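Local coordinates for protein minor fimbrium anchoring subunit Mfa2 (Porphyromonas gingivalis, PDB 5NFI) that holds the minor Mfa1 fimbriae in the outer membrane of the bacterium and regulates their length, at residues Asp100-Thr105 / Ser181-Gly186; Asn106-Thr111 / Arg197-Thr202; Asn144-Ser149 / Phe250-Val255; Asp151-Pro156 / Leu254-Cys259; Pro156-Ile161 / Val215-Thr220. All coordinates share one frame; numbering follows the deposited sequence.

The chain first sets down Asp100-Thr105 and Asn106-Thr111, whose partners come much later in the sequence. Next come Asn144-Ser149, Asp151-Pro156 and Pro156-Ile161. Ser181-Gly186 then closes contact 1 and Arg197-Thr202 closes contact 2. These two cross each other, and both cross contacts 3, 4 and 5. Val215-Thr220 closes contact 5, which therefore lies within the longer spans of contacts 3 and 4. Those two finish together on strand 249-258 and share Leu254 and Val255. Contacts 1 and 2 tie the 100-111 region to strands 182-190 and 196-202. Contacts 3 and 5 pair strands; contact 4 joins the loop after strand 133-151 to strand 249-258. The beta fold is consistent with the family's place in the transthyretin clan.

Contact 1 of 5, residues Asp100-Thr105 / Ser181-Gly186; sequences DGKWAT and STYYPG
A single backbone bridge joins Trp103 to Tyr183. Tyr183 N donates to Lys102 O at 2.7 Å, and Ala104 N donates to Tyr183 O at 2.8 Å. Both donors lie nearly along the C=O axis of their acceptor. The tight part is on the Ala104 side. Ala104 CB points at the other strand, 3.5 Å from Thr182 CG2 and 3.7 Å from Tyr184 CD2. Pro185 CG lies against Ala104 O. The other side is looser and more exposed. There Tyr183 CB sits over one face of the Trp103 indole, a CH-pi contact 3.6 Å from the centroid of the six-membered ring. The two aromatic rings cross obliquely, with planes 44° apart. Lys102 is exposed too; a bend at chi3 lays the end of its chain beside the Ser181 carbonyl. Strand 103-104 follows a type II' turn, Asp100 to Trp103, and pairs with strand 93-100. Strand 182-190 has strand 159-165 beside it, so the bridge links the 93-104 hairpin to both.

Contact 2 of 5, residues Asn106-Thr111 / Arg197-Thr202; sequences NIDGTT and RAFFTT
Asp108 CG and Thr201 OG1 each stand anti to their own carbonyl carbon, both with chi1 -56°, and this brings the two polar tips together. The motif is a type II beta turn, Ile107 to Thr110, laid against strand 196-202. Gly109 takes the positive-phi position of the turn. Thr201 OG1 donates to Asp108 OD1 at 2.7 Å; OD1 accepts on its anti lone pair, the one away from OD2. The same OD1 lies 3.7 Å from Phe199 CE2. The carboxylate and the Phe199 ring slide past each other with planes 60° apart. Inside the turn, Ile107 O takes two donors, Thr110 N and Thr110 OG1, the hydroxyl at 3.0 Å on an in-plane lone pair. A water bridges the backbones, accepting from Ile107 N and donating to Thr201 O. Strand 196-202 itself runs between strands 182-190 and 133-151, with backbone bonds to both. The apolar part is small: Ile107 CG1, in the crowded position between N and the carbonyl carbon, lies 3.7 Å from Thr201 CG2.

Contact 3 of 5, residues Asn144-Ser149 / Phe250-Val255; sequences NRVTVS and FDIRLV
Five backbone hydrogen bonds join the strands. Phe250 N donates to Arg145 O and Thr147 N to Phe250 O. Ile252 N then donates to Thr147 O at 2.7 Å, Ser149 N to Ile252 O, and Leu254 N to Ser149 O. All run nearly along the C=O axis. CA-H...O contacts fill in between them; Val148 CA lies 3.3 Å from Ile252 O. Apolar contacts line the face carrying Val146, Val148, Phe250 and Ile252. Val146 and Ile252 cross obliquely, with Val146 CG1 3.6 Å from Ile252 CD1. Val148 lies alongside Ile252, with CG2 3.8 Å from Ile252 CB. Val148 CG1 reaches Leu254 CD1 at 4.0 Å. Helix 229-233 packs on Phe250 and Ile252. Asn144 OD1 lies in the plane of the Phe250 ring, at its edge, 3.5 Å from CE1; Asn144 ND2 is hydrogen-bonded to Leu203 O. The opposite face carries Thr147, Ser149, Asp251 and Arg253; Thr147 and Asp251 lie side by side. The axes run 19° apart, a parallel strand pair within an otherwise largely antiparallel beta fold.

Contact 4 of 5, residues Asp151-Pro156 / Leu254-Cys259; sequences DSLPHP and LVAHHC
Asp151 satisfies both of its backbone groups on strand 249-258. Asp151 N donates to Leu254 O at 2.8 Å, nearly along the C=O axis. Asp151 O accepts from Ala256 N at 3.0 Å, in the carbonyl plane. The carboxylate is also well supplied, from outside this backbone pairing. Asp151 OD2 forms a salt bridge with the guanidinium of Arg253, and OD1 is hydrogen-bonded to Thr195 OG1. Ser152 has its OG between the backbone N and the carbonyl carbon, chi1 51°. This puts the hydroxyl near two carbonyls, Ala256 O at 2.8 Å and Asp151 O at 2.5 Å. It has one proton for the two acceptors.

The bridge of Asp151 with Val255 is the end of a parallel strand pairing between strands 133-151 and 249-258. Ser152 has a positive phi, and here segment 151-156 leaves strand 249-258. That strand runs on, its other edge held by strand 266-273 through backbone bonds of Val255 and His257. Farther along, His258 NE2 is hydrogen-bonded to Asp264 OD1, and Cys259 forms a disulfide with Cys261. Ala256 CB points toward the departing segment and also touches Val150. Leu153 CG is anti to its backbone N, chi1 -172°, and the side chain comes over so that CD1 rests 3.7 Å from Ala256 CB.

Contact 5 of 5, residues Pro156-Ile161 / Val215-Thr220; sequences PENYEI and VTHKPT
Glu157 opens the contact at its exposed end, where its backbone carbonyl lies beside the tip of the Lys218 chain. The segment then passes from a 3-10 turn into strand 159-165, which forms an antiparallel strand pair with strand 211-217. Asn158 O accepts from Lys218 N at 2.7 Å, nearly along the C=O axis. Asn158 CB also touches Pro219 CD at 3.9 Å, the two side chains crossing at about a right angle. Tyr159 faces His217 as a non-hydrogen-bonded pair. The imidazole comes edge-on over one face of the phenol ring, an edge-to-face pair with planes 60° apart. His217 CD2 lies 3.5 Å from Tyr159 CZ, offset toward the rim. His217 CG is anti to its backbone N, chi1 -176°, and a hydrogen bond between ND1 and Thr220 OG1 would hold the ring rotation.

Glu160 pairs with Thr216 through two bonds. Glu160 N donates to Thr216 O at 2.8 Å, and Thr216 N donates to Glu160 O at 2.9 Å. On this face the Lys218 chain runs across Glu160, with Glu160 CB 3.5 Å from Lys218 CG, but the charged ends do not meet. Ile161 turns inward, onto Val148 and Val150 of strand 133-151. Its CG1 lies loosely, 4.5 Å from Val215 CG2.

Contact 1 of 5, residues Asp100-Thr105 / Ser181-Gly186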
# COMPACT_ATOMS: atom_id res chain seq x y z
N ASP A 100 -2.22 -16.95 5.16
CA ASP A 100 -2.13 -18.33 5.60
C ASP A 100 -1.39 -18.35 6.92
O ASP A 100 -0.16 -18.42 6.95
CB ASP A 100 -1.41 -19.17 4.57
CG ASP A 100 -1.01 -20.49 5.11
OD1 ASP A 100 -1.81 -21.09 5.85
OD2 ASP A 100 0.14 -20.91 4.83
N GLY A 101 -2.12 -18.29 8.02
CA GLY A 101 -1.51 -17.99 9.30
C GLY A 101 -1.19 -16.51 9.32
O GLY A 101 -2.06 -15.68 9.05
N LYS A 102 0.05 -16.16 9.62
CA LYS A 102 0.44 -14.76 9.56
C LYS A 102 1.22 -14.47 8.29
O LYS A 102 1.88 -13.43 8.19
CB LYS A 102 1.26 -14.34 10.78
CG LYS A 102 0.42 -14.38 12.05
CD LYS A 102 0.96 -13.50 13.19
CE LYS A 102 1.74 -12.28 12.77
NZ LYS A 102 1.82 -11.36 13.95
N TRP A 103 1.16 -15.38 7.33
CA TRP A 103 1.86 -15.18 6.07
C TRP A 103 0.90 -14.69 4.98
O TRP A 103 -0.10 -15.33 4.68
CB TRP A 103 2.56 -16.47 5.63
CG TRP A 103 3.81 -16.79 6.46
CD1 TRP A 103 3.89 -17.64 7.52
CD2 TRP A 103 5.12 -16.23 6.29
NE1 TRP A 103 5.17 -17.65 8.02
CE2 TRP A 103 5.95 -16.80 7.29
CE3 TRP A 103 5.67 -15.31 5.39
CZ2 TRP A 103 7.31 -16.48 7.41
CZ3 TRP A 103 7.01 -14.99 5.51
CH2 TRP A 103 7.82 -15.58 6.52
N ALA A 104 1.22 -13.55 4.41
CA ALA A 104 0.47 -12.98 3.31
C ALA A 104 0.53 -13.86 2.06
O ALA A 104 1.55 -14.50 1.80
CB ALA A 104 1.01 -11.59 2.99
N THR A 105 -0.56 -13.87 1.27
CA THR A 105 -0.50 -14.44 -0.06
C THR A 105 0.52 -13.64 -0.86
O THR A 105 0.70 -12.44 -0.64
CB THR A 105 -1.86 -14.40 -0.78
OG1 THR A 105 -1.75 -15.02 -2.07
CG2 THR A 105 -2.32 -12.99 -0.97
N SER A 181 0.13 -8.21 12.81
CA SER A 181 1.14 -8.03 11.78
C SER A 181 1.03 -9.13 10.76
O SER A 181 0.45 -10.17 11.02
CB SER A 181 2.54 -8.01 12.38
OG SER A 181 2.93 -6.67 12.65
N THR A 182 1.59 -8.89 9.59
CA THR A 182 1.53 -9.81 8.48
C THR A 182 2.92 -10.00 7.93
O THR A 182 3.62 -9.03 7.63
CB THR A 182 0.61 -9.30 7.35
OG1 THR A 182 -0.71 -9.08 7.86
CG2 THR A 182 0.56 -10.29 6.22
N TYR A 183 3.34 -11.25 7.81
CA TYR A 183 4.63 -11.50 7.21
C TYR A 183 4.47 -11.57 5.71
O TYR A 183 3.52 -12.16 5.21
CB TYR A 183 5.25 -12.78 7.78
CG TYR A 183 5.85 -12.54 9.14
CD1 TYR A 183 5.08 -12.61 10.29
CD2 TYR A 183 7.20 -12.20 9.26
CE1 TYR A 183 5.64 -12.37 11.54
CE2 TYR A 183 7.77 -11.95 10.51
CZ TYR A 183 6.99 -12.04 11.64
OH TYR A 183 7.56 -11.78 12.87
N TYR A 184 5.39 -10.94 4.97
CA TYR A 184 5.35 -11.00 3.51
C TYR A 184 6.41 -11.93 2.92
O TYR A 184 7.57 -11.93 3.35
CB TYR A 184 5.49 -9.59 2.92
CG TYR A 184 4.27 -8.76 3.16
CD1 TYR A 184 4.12 -8.04 4.33
CD2 TYR A 184 3.23 -8.73 2.23
CE1 TYR A 184 2.99 -7.29 4.56
CE2 TYR A 184 2.11 -7.98 2.44
CZ TYR A 184 1.99 -7.26 3.61
OH TYR A 184 0.86 -6.51 3.83
N PRO A 185 6.00 -12.73 1.91
CA PRO A 185 6.79 -13.80 1.29
C PRO A 185 8.07 -13.28 0.66
O PRO A 185 8.03 -12.67 -0.40
CB PRO A 185 5.85 -14.36 0.23
CG PRO A 185 4.50 -13.87 0.58
CD PRO A 185 4.71 -12.56 1.23
N GLY A 186 9.19 -13.55 1.31
CA GLY A 186 10.48 -13.08 0.84
C GLY A 186 11.19 -14.06 -0.05
O GLY A 186 11.94 -14.92 0.42

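Contact 2 of 5, residues Asn106-Thr111 / Arg197-Thr202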
# COMPACT_ATOMS: atom_id res chain seq x y z
N ASN A 106 1.22 -14.30 -1.77
CA ASN A 106 2.26 -13.60 -2.52
C ASN A 106 1.66 -12.61 -3.51
O ASN A 106 0.97 -13.03 -4.45
CB ASN A 106 3.14 -14.58 -3.25
CG ASN A 106 4.14 -13.90 -4.13
OD1 ASN A 106 4.58 -12.79 -3.86
ND2 ASN A 106 4.50 -14.56 -5.22
N ILE A 107 1.94 -11.32 -3.33
CA ILE A 107 1.35 -10.33 -4.20
C ILE A 107 2.37 -9.62 -5.09
O ILE A 107 2.09 -8.54 -5.61
CB ILE A 107 0.55 -9.26 -3.39
CG1 ILE A 107 1.48 -8.40 -2.53
CG2 ILE A 107 -0.61 -9.91 -2.61
CD1 ILE A 107 0.76 -7.41 -1.69
N ASP A 108 3.53 -10.25 -5.30
CA ASP A 108 4.50 -9.70 -6.25
C ASP A 108 3.80 -9.51 -7.58
O ASP A 108 2.95 -10.30 -7.95
CB ASP A 108 5.73 -10.61 -6.46
CG ASP A 108 6.46 -10.94 -5.17
OD1 ASP A 108 6.51 -10.10 -4.24
OD2 ASP A 108 6.99 -12.08 -5.09
N GLY A 109 4.17 -8.45 -8.28
CA GLY A 109 3.68 -8.22 -9.62
C GLY A 109 2.28 -7.64 -9.66
O GLY A 109 1.68 -7.57 -10.72
N THR A 110 1.75 -7.24 -8.51
CA THR A 110 0.46 -6.56 -8.45
C THR A 110 0.59 -5.14 -7.94
O THR A 110 1.41 -4.84 -7.08
CB THR A 110 -0.54 -7.30 -7.55
OG1 THR A 110 -0.36 -6.88 -6.19
CG2 THR A 110 -0.38 -8.81 -7.66
N THR A 111 -0.26 -4.25 -8.44
CA THR A 111 -0.33 -2.90 -7.91
C THR A 111 -1.66 -2.73 -7.22
O THR A 111 -2.65 -3.33 -7.64
CB THR A 111 -0.18 -1.86 -9.01
OG1 THR A 111 -0.90 -2.30 -10.18
CG2 THR A 111 1.28 -1.71 -9.36
N ARG A 197 19.96 -11.75 -1.03
CA ARG A 197 19.03 -10.74 -1.51
C ARG A 197 17.61 -11.28 -1.44
O ARG A 197 17.36 -12.41 -1.83
CB ARG A 197 19.38 -10.34 -2.94
CG ARG A 197 19.02 -8.91 -3.35
CD ARG A 197 19.36 -8.71 -4.83
NE ARG A 197 19.17 -7.34 -5.34
CZ ARG A 197 20.08 -6.37 -5.24
NH1 ARG A 197 21.24 -6.60 -4.60
NH2 ARG A 197 19.84 -5.16 -5.75
N ALA A 198 16.68 -10.48 -0.92
CA ALA A 198 15.28 -10.86 -0.80
C ALA A 198 14.37 -9.78 -1.41
O ALA A 198 14.63 -8.58 -1.28
CB ALA A 198 14.93 -11.10 0.65
N PHE A 199 13.29 -10.21 -2.08
CA PHE A 199 12.34 -9.26 -2.65
C PHE A 199 10.92 -9.43 -2.07
O PHE A 199 10.35 -10.52 -2.11
CB PHE A 199 12.30 -9.39 -4.16
CG PHE A 199 11.32 -8.45 -4.82
CD1 PHE A 199 11.68 -7.15 -5.11
CD2 PHE A 199 10.03 -8.87 -5.13
CE1 PHE A 199 10.77 -6.28 -5.71
CE2 PHE A 199 9.13 -8.01 -5.72
CZ PHE A 199 9.49 -6.72 -6.02
N PHE A 200 10.38 -8.35 -1.53
CA PHE A 200 9.06 -8.36 -0.92
C PHE A 200 8.11 -7.42 -1.67
O PHE A 200 8.50 -6.32 -2.08
CB PHE A 200 9.12 -7.92 0.55
CG PHE A 200 10.06 -8.71 1.38
CD1 PHE A 200 11.41 -8.41 1.40
CD2 PHE A 200 9.61 -9.76 2.15
CE1 PHE A 200 12.29 -9.14 2.17
CE2 PHE A 200 10.48 -10.51 2.94
CZ PHE A 200 11.82 -10.21 2.94
N THR A 201 6.87 -7.83 -1.83
CA THR A 201 5.87 -6.87 -2.22
C THR A 201 4.91 -6.74 -1.05
O THR A 201 4.21 -7.69 -0.67
CB THR A 201 5.10 -7.27 -3.49
OG1 THR A 201 6.03 -7.47 -4.56
CG2 THR A 201 4.15 -6.16 -3.87
N THR A 202 4.88 -5.56 -0.45
CA THR A 202 4.02 -5.36 0.69
C THR A 202 3.01 -4.28 0.35
O THR A 202 3.06 -3.69 -0.73
CB THR A 202 4.83 -5.00 1.95
OG1 THR A 202 3.94 -4.83 3.06
CG2 THR A 202 5.60 -3.72 1.73
O HOH W 1 3.99 -10.33 -1.25

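Contact 3 of 5, residues Asn144-Ser149 / Phe250-Val255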
# COMPACT_ATOMS: atom_id res chain seq x y z
N ASN A 144 4.22 -1.58 -2.28
CA ASN A 144 5.61 -1.17 -2.21
C ASN A 144 6.45 -2.37 -2.52
O ASN A 144 6.18 -3.45 -2.01
CB ASN A 144 5.97 -0.62 -0.85
CG ASN A 144 5.28 0.67 -0.56
OD1 ASN A 144 5.68 1.72 -1.06
ND2 ASN A 144 4.26 0.62 0.29
N ARG A 145 7.45 -2.17 -3.36
CA ARG A 145 8.39 -3.22 -3.70
C ARG A 145 9.66 -2.94 -2.94
O ARG A 145 10.26 -1.88 -3.08
CB ARG A 145 8.63 -3.26 -5.21
CG ARG A 145 7.41 -3.69 -6.01
CD ARG A 145 7.47 -3.18 -7.43
NE ARG A 145 7.32 -1.73 -7.48
CZ ARG A 145 6.16 -1.08 -7.45
NH1 ARG A 145 6.13 0.25 -7.50
NH2 ARG A 145 5.01 -1.77 -7.37
N VAL A 146 10.05 -3.89 -2.10
CA VAL A 146 11.17 -3.69 -1.20
C VAL A 146 12.22 -4.77 -1.39
O VAL A 146 11.97 -5.94 -1.10
CB VAL A 146 10.71 -3.67 0.28
CG1 VAL A 146 11.85 -3.21 1.17
CG2 VAL A 146 9.50 -2.78 0.47
N THR A 147 13.39 -4.37 -1.87
CA THR A 147 14.52 -5.27 -2.02
C THR A 147 15.49 -5.08 -0.86
O THR A 147 15.84 -3.95 -0.48
CB THR A 147 15.25 -5.03 -3.34
OG1 THR A 147 14.30 -4.89 -4.40
CG2 THR A 147 16.19 -6.18 -3.66
N VAL A 148 15.94 -6.19 -0.29
CA VAL A 148 16.84 -6.12 0.84
C VAL A 148 18.02 -7.06 0.63
O VAL A 148 17.84 -8.23 0.28
CB VAL A 148 16.13 -6.49 2.15
CG1 VAL A 148 17.12 -6.50 3.31
CG2 VAL A 148 15.00 -5.52 2.41
N SER A 149 19.23 -6.55 0.83
CA SER A 149 20.42 -7.37 0.77
C SER A 149 21.11 -7.34 2.12
O SER A 149 21.25 -6.27 2.72
CB SER A 149 21.38 -6.89 -0.32
OG SER A 149 20.67 -6.50 -1.49
N PHE A 250 12.06 0.26 -2.73
CA PHE A 250 13.02 0.46 -1.66
C PHE A 250 14.18 -0.52 -1.76
O PHE A 250 14.00 -1.72 -1.54
CB PHE A 250 12.33 0.36 -0.30
CG PHE A 250 11.31 1.43 -0.06
CD1 PHE A 250 9.99 1.27 -0.47
CD2 PHE A 250 11.66 2.61 0.58
CE1 PHE A 250 9.04 2.26 -0.26
CE2 PHE A 250 10.71 3.62 0.80
CZ PHE A 250 9.39 3.44 0.37
N ASP A 251 15.36 -0.02 -2.13
CA ASP A 251 16.55 -0.86 -2.15
C ASP A 251 17.25 -0.67 -0.81
O ASP A 251 17.65 0.44 -0.46
CB ASP A 251 17.50 -0.52 -3.30
CG ASP A 251 18.34 -1.72 -3.73
OD1 ASP A 251 18.25 -2.76 -3.05
OD2 ASP A 251 19.08 -1.64 -4.73
N ILE A 252 17.33 -1.75 -0.04
CA ILE A 252 17.86 -1.70 1.31
C ILE A 252 19.09 -2.57 1.43
O ILE A 252 19.08 -3.74 1.02
CB ILE A 252 16.82 -2.17 2.35
CG1 ILE A 252 15.52 -1.39 2.16
CG2 ILE A 252 17.38 -2.03 3.77
CD1 ILE A 252 14.46 -1.73 3.15
N ARG A 253 20.15 -1.99 1.98
CA ARG A 253 21.34 -2.78 2.25
C ARG A 253 21.63 -2.87 3.75
O ARG A 253 21.62 -1.88 4.47
CB ARG A 253 22.56 -2.21 1.53
CG ARG A 253 23.80 -3.04 1.78
CD ARG A 253 24.95 -2.58 0.93
NE ARG A 253 26.17 -3.24 1.34
CZ ARG A 253 27.30 -2.59 1.61
NH1 ARG A 253 27.37 -1.27 1.49
NH2 ARG A 253 28.38 -3.27 1.99
N LEU A 254 21.85 -4.09 4.20
CA LEU A 254 22.24 -4.34 5.58
C LEU A 254 23.68 -4.85 5.59
O LEU A 254 23.98 -5.90 5.02
CB LEU A 254 21.30 -5.35 6.22
CG LEU A 254 19.84 -4.90 6.19
CD1 LEU A 254 18.90 -5.96 6.80
CD2 LEU A 254 19.70 -3.55 6.89
N VAL A 255 24.57 -4.08 6.20
CA VAL A 255 25.95 -4.51 6.28
C VAL A 255 26.17 -5.29 7.57
O VAL A 255 26.00 -4.76 8.66
CB VAL A 255 26.90 -3.33 6.23
CG1 VAL A 255 28.34 -3.82 6.18
CG2 VAL A 255 26.58 -2.47 5.00

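Contact 4 of 5, residues Asp151-Pro156 / Leu254-Cys259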
# COMPACT_ATOMS: atom_id res chain seq x y z
N ASP A 151 24.78 -8.17 3.51
CA ASP A 151 26.10 -8.19 2.91
C ASP A 151 27.20 -8.61 3.88
O ASP A 151 27.10 -8.40 5.09
CB ASP A 151 26.43 -6.79 2.37
CG ASP A 151 27.22 -6.84 1.11
OD1 ASP A 151 27.02 -7.79 0.33
OD2 ASP A 151 28.06 -5.94 0.90
N SER A 152 28.26 -9.17 3.31
CA SER A 152 29.44 -9.60 4.05
C SER A 152 29.01 -10.50 5.21
O SER A 152 28.96 -10.08 6.36
CB SER A 152 30.24 -8.40 4.54
OG SER A 152 29.43 -7.46 5.23
N LEU A 153 28.70 -11.75 4.87
CA LEU A 153 28.05 -12.65 5.79
C LEU A 153 28.42 -14.08 5.42
O LEU A 153 28.12 -14.53 4.32
CB LEU A 153 26.53 -12.44 5.73
CG LEU A 153 25.53 -13.09 6.67
CD1 LEU A 153 25.52 -12.41 8.02
CD2 LEU A 153 24.16 -13.00 6.04
N PRO A 154 29.11 -14.80 6.32
CA PRO A 154 29.47 -16.16 5.94
C PRO A 154 28.22 -17.03 5.89
O PRO A 154 27.33 -16.86 6.72
CB PRO A 154 30.41 -16.60 7.07
CG PRO A 154 29.94 -15.84 8.25
CD PRO A 154 29.46 -14.50 7.72
N HIS A 155 28.15 -17.92 4.91
CA HIS A 155 26.98 -18.78 4.76
C HIS A 155 25.66 -18.00 4.62
O HIS A 155 24.73 -18.22 5.41
CB HIS A 155 26.88 -19.73 5.94
CG HIS A 155 28.15 -20.45 6.22
ND1 HIS A 155 28.81 -21.19 5.27
CD2 HIS A 155 28.90 -20.54 7.35
CE1 HIS A 155 29.90 -21.71 5.80
NE2 HIS A 155 29.97 -21.34 7.06
N PRO A 156 25.56 -17.11 3.62
CA PRO A 156 24.36 -16.28 3.51
C PRO A 156 23.07 -17.08 3.33
O PRO A 156 22.00 -16.54 3.54
CB PRO A 156 24.63 -15.42 2.26
CG PRO A 156 25.67 -16.21 1.48
CD PRO A 156 26.50 -16.91 2.50
N LEU A 254 21.85 -4.09 4.20
CA LEU A 254 22.24 -4.34 5.58
C LEU A 254 23.68 -4.85 5.59
O LEU A 254 23.98 -5.90 5.02
CB LEU A 254 21.30 -5.35 6.22
CG LEU A 254 19.84 -4.90 6.19
CD1 LEU A 254 18.90 -5.96 6.80
CD2 LEU A 254 19.70 -3.55 6.89
N VAL A 255 24.57 -4.08 6.20
CA VAL A 255 25.95 -4.51 6.28
C VAL A 255 26.17 -5.29 7.57
O VAL A 255 26.00 -4.76 8.66
CB VAL A 255 26.90 -3.33 6.23
CG1 VAL A 255 28.34 -3.82 6.18
CG2 VAL A 255 26.58 -2.47 5.00
N ALA A 256 26.49 -6.57 7.43
CA ALA A 256 26.75 -7.42 8.58
C ALA A 256 28.23 -7.42 8.91
O ALA A 256 29.09 -7.23 8.04
CB ALA A 256 26.26 -8.84 8.32
N HIS A 257 28.54 -7.64 10.18
CA HIS A 257 29.91 -7.81 10.60
C HIS A 257 29.92 -8.74 11.80
O HIS A 257 28.96 -8.78 12.58
CB HIS A 257 30.55 -6.47 10.93
CG HIS A 257 32.03 -6.55 11.18
ND1 HIS A 257 32.79 -7.62 10.76
CD2 HIS A 257 32.88 -5.70 11.80
CE1 HIS A 257 34.05 -7.43 11.11
NE2 HIS A 257 34.13 -6.26 11.74
N HIS A 258 30.99 -9.52 11.93
CA HIS A 258 31.14 -10.34 13.11
C HIS A 258 31.14 -9.42 14.33
O HIS A 258 31.64 -8.31 14.27
CB HIS A 258 32.41 -11.16 13.04
CG HIS A 258 32.55 -12.11 14.19
ND1 HIS A 258 33.26 -11.79 15.33
CD2 HIS A 258 32.04 -13.34 14.39
CE1 HIS A 258 33.19 -12.80 16.18
NE2 HIS A 258 32.46 -13.76 15.63
N CYS A 259 30.54 -9.89 15.42
CA CYS A 259 30.27 -9.02 16.56
C CYS A 259 31.49 -8.72 17.41
O CYS A 259 31.43 -7.84 18.26
CB CYS A 259 29.17 -9.64 17.46
SG CYS A 259 29.70 -10.96 18.61

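Contact 5 of 5, residues Pro156-Ile161 / Val215-Thr220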
# COMPACT_ATOMS: atom_id res chain seq x y z
N PRO A 156 25.56 -17.11 3.62
CA PRO A 156 24.36 -16.28 3.51
C PRO A 156 23.07 -17.08 3.33
O PRO A 156 22.00 -16.54 3.54
CB PRO A 156 24.63 -15.42 2.26
CG PRO A 156 25.67 -16.21 1.48
CD PRO A 156 26.50 -16.91 2.50
N GLU A 157 23.19 -18.34 2.94
CA GLU A 157 22.02 -19.19 2.82
C GLU A 157 21.43 -19.57 4.19
O GLU A 157 20.30 -20.06 4.26
CB GLU A 157 22.35 -20.46 2.03
CG GLU A 157 23.25 -21.45 2.77
CD GLU A 157 24.71 -21.09 2.70
OE1 GLU A 157 25.02 -19.97 2.23
OE2 GLU A 157 25.56 -21.91 3.11
N ASN A 158 22.19 -19.36 5.26
CA ASN A 158 21.74 -19.71 6.61
C ASN A 158 20.92 -18.58 7.24
O ASN A 158 20.42 -18.71 8.36
CB ASN A 158 22.94 -20.05 7.52
CG ASN A 158 23.59 -21.41 7.21
OD1 ASN A 158 23.03 -22.24 6.50
ND2 ASN A 158 24.77 -21.63 7.77
N TYR A 159 20.78 -17.47 6.53
CA TYR A 159 20.05 -16.33 7.07
C TYR A 159 18.77 -16.01 6.29
O TYR A 159 18.67 -16.23 5.06
CB TYR A 159 20.97 -15.11 7.13
CG TYR A 159 22.16 -15.32 8.05
CD1 TYR A 159 23.30 -16.00 7.62
CD2 TYR A 159 22.14 -14.85 9.35
CE1 TYR A 159 24.37 -16.20 8.45
CE2 TYR A 159 23.22 -15.05 10.20
CZ TYR A 159 24.33 -15.72 9.74
OH TYR A 159 25.41 -15.91 10.58
N GLU A 160 17.79 -15.48 7.01
CA GLU A 160 16.48 -15.24 6.44
C GLU A 160 16.03 -13.83 6.71
O GLU A 160 16.05 -13.37 7.86
CB GLU A 160 15.46 -16.23 7.00
CG GLU A 160 14.03 -15.72 6.95
CD GLU A 160 13.03 -16.84 6.82
OE1 GLU A 160 13.33 -17.97 7.27
OE2 GLU A 160 11.94 -16.58 6.25
N ILE A 161 15.63 -13.14 5.65
CA ILE A 161 15.10 -11.80 5.76
C ILE A 161 13.58 -11.85 5.80
O ILE A 161 12.93 -12.56 5.01
CB ILE A 161 15.59 -10.91 4.62
CG1 ILE A 161 17.13 -10.94 4.60
CG2 ILE A 161 15.09 -9.48 4.81
CD1 ILE A 161 17.78 -10.25 3.42
N VAL A 215 16.35 -9.83 10.40
CA VAL A 215 17.26 -10.85 9.88
C VAL A 215 17.48 -11.90 10.93
O VAL A 215 17.83 -11.58 12.09
CB VAL A 215 18.63 -10.28 9.45
CG1 VAL A 215 19.49 -11.37 8.82
CG2 VAL A 215 18.46 -9.15 8.47
N THR A 216 17.30 -13.16 10.52
CA THR A 216 17.34 -14.30 11.42
C THR A 216 18.31 -15.40 10.95
O THR A 216 18.39 -15.71 9.77
CB THR A 216 15.93 -14.93 11.56
OG1 THR A 216 15.04 -13.98 12.16
CG2 THR A 216 15.98 -16.19 12.40
N HIS A 217 19.04 -15.99 11.88
CA HIS A 217 19.86 -17.15 11.56
C HIS A 217 18.96 -18.38 11.58
O HIS A 217 18.57 -18.83 12.66
CB HIS A 217 21.02 -17.28 12.55
CG HIS A 217 21.97 -18.39 12.23
ND1 HIS A 217 22.07 -19.52 13.00
CD2 HIS A 217 22.84 -18.55 11.21
CE1 HIS A 217 22.97 -20.33 12.48
NE2 HIS A 217 23.46 -19.77 11.39
N LYS A 218 18.62 -18.91 10.40
CA LYS A 218 17.65 -20.00 10.26
C LYS A 218 17.96 -21.27 11.06
O LYS A 218 17.06 -21.82 11.72
CB LYS A 218 17.49 -20.37 8.78
CG LYS A 218 16.86 -19.30 7.92
CD LYS A 218 16.47 -19.83 6.55
CE LYS A 218 17.69 -20.13 5.71
NZ LYS A 218 17.46 -21.23 4.71
N PRO A 219 19.21 -21.79 10.99
CA PRO A 219 19.45 -23.05 11.69
C PRO A 219 19.16 -22.98 13.19
O PRO A 219 18.71 -23.97 13.78
CB PRO A 219 20.93 -23.31 11.43
CG PRO A 219 21.21 -22.65 10.17
CD PRO A 219 20.40 -21.39 10.21
N THR A 220 19.38 -21.82 13.80
CA THR A 220 19.25 -21.65 15.24
C THR A 220 17.98 -20.91 15.59
O THR A 220 17.44 -21.05 16.68
CB THR A 220 20.44 -20.88 15.81
OG1 THR A 220 20.66 -19.71 15.01
CG2 THR A 220 21.69 -21.74 15.79